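Trichothecene 3-O-acetyltransferase (Gibberella zeae, PDB 2RKV) transfers an acetyl group from acetyl coenzyme A to the 3-hydroxyl of trichothecene mycotoxins such as T-2 toxin, as a member of the BAHD acyltransferase superfamily. Local coordinates at residues Ala2-Gln12 and Thr70-Phe78. Numbering follows the deposited sequence.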
loop_
_atom_site.group_PDB
_atom_site.type_symbol
_atom_site.label_atom_id
_atom_site.label_comp_id
_atom_site.label_asym_id
_atom_site.label_seq_id
_atom_site.Cartn_x
_atom_site.Cartn_y
_atom_site.Cartn_z
ATOM N N ALA A 2 -14.489 22.014 -14.455
ATOM C CA ALA A 2 -13.847 22.436 -13.174
ATOM C C ALA A 2 -14.299 21.553 -12.017
ATOM O O ALA A 2 -15.368 20.931 -12.055
ATOM C CB ALA A 2 -14.138 23.907 -12.870
ATOM N N PHE A 3 -13.459 21.492 -10.992
ATOM C CA PHE A 3 -13.755 20.736 -9.798
ATOM C C PHE A 3 -12.810 21.195 -8.700
ATOM O O PHE A 3 -11.704 21.668 -8.968
ATOM C CB PHE A 3 -13.644 19.218 -10.034
ATOM C CG PHE A 3 -12.414 18.804 -10.801
ATOM C CD1 PHE A 3 -11.203 18.588 -10.145
ATOM C CD2 PHE A 3 -12.478 18.604 -12.183
ATOM C CE1 PHE A 3 -10.064 18.195 -10.867
ATOM C CE2 PHE A 3 -11.341 18.211 -12.906
ATOM C CZ PHE A 3 -10.136 18.013 -12.246
ATOM N N LYS A 4 -13.278 21.085 -7.467
ATOM C CA LYS A 4 -12.466 21.400 -6.307
ATOM C C LYS A 4 -12.929 20.468 -5.204
ATOM O O LYS A 4 -13.838 20.785 -4.434
ATOM C CB LYS A 4 -12.597 22.870 -5.896
ATOM C CG LYS A 4 -11.641 23.228 -4.760
ATOM C CD LYS A 4 -11.481 24.719 -4.554
ATOM C CE LYS A 4 -10.383 24.971 -3.526
ATOM N NZ LYS A 4 -10.037 26.411 -3.396
ATOM N N ILE A 5 -12.293 19.305 -5.154
ATOM C CA ILE A 5 -12.761 18.232 -4.295
ATOM C C ILE A 5 -11.849 18.159 -3.084
ATOM O O ILE A 5 -10.685 17.771 -3.202
ATOM C CB ILE A 5 -12.771 16.873 -5.054
ATOM C CG1 ILE A 5 -13.610 16.988 -6.341
ATOM C CG2 ILE A 5 -13.247 15.738 -4.140
ATOM C CD1 ILE A 5 -13.534 15.761 -7.270
ATOM N N GLN A 6 -12.379 18.535 -1.924
ATOM C CA GLN A 6 -11.590 18.452 -0.692
ATOM C C GLN A 6 -11.174 17.002 -0.451
ATOM O O GLN A 6 -11.983 16.086 -0.611
ATOM C CB GLN A 6 -12.390 18.981 0.492
ATOM C CG GLN A 6 -11.547 19.184 1.748
ATOM C CD GLN A 6 -12.257 19.972 2.825
ATOM O OE1 GLN A 6 -12.211 19.611 4.004
ATOM N NE2 GLN A 6 -12.929 21.047 2.432
ATOM N N LEU A 7 -9.908 16.785 -0.086
ATOM C CA LEU A 7 -9.455 15.435 0.240
ATOM C C LEU A 7 -10.219 14.896 1.435
ATOM O O LEU A 7 -10.737 15.665 2.252
ATOM C CB LEU A 7 -7.961 15.428 0.574
ATOM C CG LEU A 7 -6.934 15.742 -0.518
ATOM C CD1 LEU A 7 -5.602 15.102 -0.149
ATOM C CD2 LEU A 7 -7.375 15.283 -1.873
ATOM N N ASP A 8 -10.264 13.563 1.542
ATOM C CA ASP A 8 -10.699 12.923 2.779
ATOM C C ASP A 8 -9.972 13.589 3.935
ATOM O O ASP A 8 -8.795 13.941 3.811
ATOM C CB ASP A 8 -10.316 11.438 2.767
ATOM C CG ASP A 8 -11.099 10.649 1.743
ATOM O OD1 ASP A 8 -12.264 10.308 2.029
ATOM O OD2 ASP A 8 -10.527 10.343 0.677
ATOM N N THR A 9 -10.663 13.755 5.058
ATOM C CA THR A 9 -10.001 14.309 6.244
ATOM C C THR A 9 -8.778 13.469 6.638
ATOM O O THR A 9 -7.726 14.017 6.981
ATOM C CB THR A 9 -10.995 14.505 7.398
ATOM O OG1 THR A 9 -12.027 15.401 6.953
ATOM C CG2 THR A 9 -10.295 15.108 8.623
ATOM N N LEU A 10 -8.910 12.148 6.536
ATOM C CA LEU A 10 -7.802 11.236 6.809
ATOM C C LEU A 10 -6.645 11.447 5.833
ATOM O O LEU A 10 -5.482 11.200 6.181
ATOM C CB LEU A 10 -8.280 9.781 6.763
ATOM C CG LEU A 10 -9.303 9.365 7.825
ATOM C CD1 LEU A 10 -9.842 7.970 7.502
ATOM C CD2 LEU A 10 -8.672 9.406 9.214
ATOM N N GLY A 11 -6.965 11.912 4.624
ATOM C CA GLY A 11 -5.951 12.193 3.604
ATOM C C GLY A 11 -5.215 13.509 3.820
ATOM O O GLY A 11 -4.298 13.854 3.060
ATOM N N GLN A 12 -5.626 14.264 4.838
ATOM C CA GLN A 12 -4.916 15.483 5.187
ATOM C C GLN A 12 -3.726 15.156 6.113
ATOM O O GLN A 12 -3.007 16.062 6.511
ATOM C CB GLN A 12 -5.852 16.528 5.825
ATOM C CG GLN A 12 -7.182 16.788 5.075
ATOM C CD GLN A 12 -7.051 17.710 3.851
ATOM O OE1 GLN A 12 -6.006 18.316 3.610
ATOM N NE2 GLN A 12 -8.134 17.818 3.083
ATOM N N THR A 70 -1.520 23.750 8.846
ATOM C CA THR A 70 -0.963 22.909 7.789
ATOM C C THR A 70 -1.821 22.949 6.524
ATOM O O THR A 70 -1.489 22.318 5.523
ATOM C CB THR A 70 -0.721 21.452 8.267
ATOM O OG1 THR A 70 -1.896 20.950 8.911
ATOM C CG2 THR A 70 0.455 21.398 9.259
ATOM N N GLY A 71 -2.906 23.712 6.586
ATOM C CA GLY A 71 -3.763 23.959 5.429
ATOM C C GLY A 71 -4.683 22.802 5.091
ATOM O O GLY A 71 -4.810 21.844 5.856
ATOM N N THR A 72 -5.328 22.909 3.934
ATOM C CA THR A 72 -6.307 21.926 3.472
ATOM C C THR A 72 -6.035 21.690 2.000
ATOM O O THR A 72 -5.876 22.654 1.230
ATOM C CB THR A 72 -7.756 22.449 3.660
ATOM O OG1 THR A 72 -7.964 22.792 5.034
ATOM C CG2 THR A 72 -8.801 21.402 3.242
ATOM N N SER A 73 -5.979 20.414 1.613
ATOM C CA SER A 73 -5.725 20.038 0.221
ATOM C C SER A 73 -6.995 19.621 -0.507
ATOM O O SER A 73 -7.923 19.068 0.095
ATOM C CB SER A 73 -4.682 18.923 0.134
ATOM O OG SER A 73 -3.403 19.418 0.499
ATOM N N PHE A 74 -6.990 19.886 -1.810
ATOM C CA PHE A 74 -8.134 19.665 -2.687
ATOM C C PHE A 74 -7.613 19.034 -3.974
ATOM O O PHE A 74 -6.482 19.304 -4.387
ATOM C CB PHE A 74 -8.809 20.998 -3.050
ATOM C CG PHE A 74 -9.421 21.730 -1.876
ATOM C CD1 PHE A 74 -8.631 22.499 -1.019
ATOM C CD2 PHE A 74 -10.796 21.678 -1.647
ATOM C CE1 PHE A 74 -9.205 23.181 0.076
ATOM C CE2 PHE A 74 -11.375 22.355 -0.560
ATOM C CZ PHE A 74 -10.571 23.108 0.301
ATOM N N ILE A 75 -8.442 18.214 -4.614
ATOM C CA ILE A 75 -8.190 17.795 -5.997
ATOM C C ILE A 75 -8.752 18.878 -6.914
ATOM O O ILE A 75 -9.944 19.203 -6.860
ATOM C CB ILE A 75 -8.833 16.425 -6.333
ATOM C CG1 ILE A 75 -8.211 15.324 -5.460
ATOM C CG2 ILE A 75 -8.653 16.100 -7.820
ATOM C CD1 ILE A 75 -8.994 14.004 -5.445
ATOM N N VAL A 76 -7.881 19.437 -7.742
ATOM C CA VAL A 76 -8.248 20.545 -8.627
ATOM C C VAL A 76 -7.701 20.267 -10.033
ATOM O O VAL A 76 -6.858 19.399 -10.207
ATOM C CB VAL A 76 -7.728 21.908 -8.076
ATOM C CG1 VAL A 76 -8.389 22.223 -6.747
ATOM C CG2 VAL A 76 -6.202 21.903 -7.921
ATOM N N PRO A 77 -8.201 20.983 -11.051
ATOM C CA PRO A 77 -7.719 20.695 -12.404
ATOM C C PRO A 77 -6.195 20.808 -12.569
ATOM O O PRO A 77 -5.527 21.548 -11.837
ATOM C CB PRO A 77 -8.457 21.725 -13.268
ATOM C CG PRO A 77 -9.705 22.042 -12.486
ATOM C CD PRO A 77 -9.242 22.030 -11.043
ATOM N N PHE A 78 -5.666 20.038 -13.513
ATOM C CA PHE A 78 -4.229 20.010 -13.784
ATOM C C PHE A 78 -4.023 19.919 -15.292
ATOM O O PHE A 78 -3.762 20.937 -15.935
ATOM C CB PHE A 78 -3.562 18.856 -13.032
ATOM C CG PHE A 78 -2.072 18.749 -13.257
ATOM C CD1 PHE A 78 -1.499 17.520 -13.568
ATOM C CD2 PHE A 78 -1.250 19.870 -13.154
ATOM C CE1 PHE A 78 -0.124 17.400 -13.773
ATOM C CE2 PHE A 78 0.137 19.763 -13.363
ATOM C CZ PHE A 78 0.696 18.527 -13.667
#
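Ile5 and Ile75 form an antiparallel hydrogen-bonded pair, joining the short N-terminal strand 5-6 to strand 72-76. Ile5 N reaches Ile75 O at 2.9 Å in the plane of that carbonyl, and Ile75 N returns a bond to Ile5 O. Gln6 and Phe74 make the next, non-hydrogen-bonded pair, after which Leu7 N donates almost straight to Ser73 O (3.0 Å). Beyond this point segment 2-12 turns away into a 3-10 turn, yet the side chain of Gln12 bends back so that its amide pairs with the backbone of Ser73. Gln12 OE1 accepts from Ser73 N at 2.9 Å while Gln12 NE2 donates to Ser73 O, so both backbone polar atoms of Ser73 are bound by one flat group, and Ser73 O serves two donors.

Side chains pack on both faces of the pairing. On one, the extended Lys4, its CG anti to the backbone N (chi1 -175°), runs across the Phe74 ring with CE over the centre, 3.8 Å from the centroid. Its NZ makes a cation-pi contact with the same face and a salt bridge to Glu63; CB of Gln6 lies 3.7 Å from Phe74 CE2. On the other, Leu7 CD2 meets Ile75 CG1 at 3.7 Å, roughly at right angles, beside the Ile5-Ile75 pair. Toward the N-terminus, Pro77 CG sits over the face of the Phe3 ring, 4.1 Å from its centroid, and Ile75 O lies at the ring edge.

The side chain of Gln12 lies about 12 Å from the bound T-2 toxin. The contact adds the N-terminal segment as an edge strand to a three-stranded antiparallel sheet, in which strand 72-76 is the middle one, bonded on its other side to strand 59-63. Past the sheet, Leu10 packs on helix 340-356.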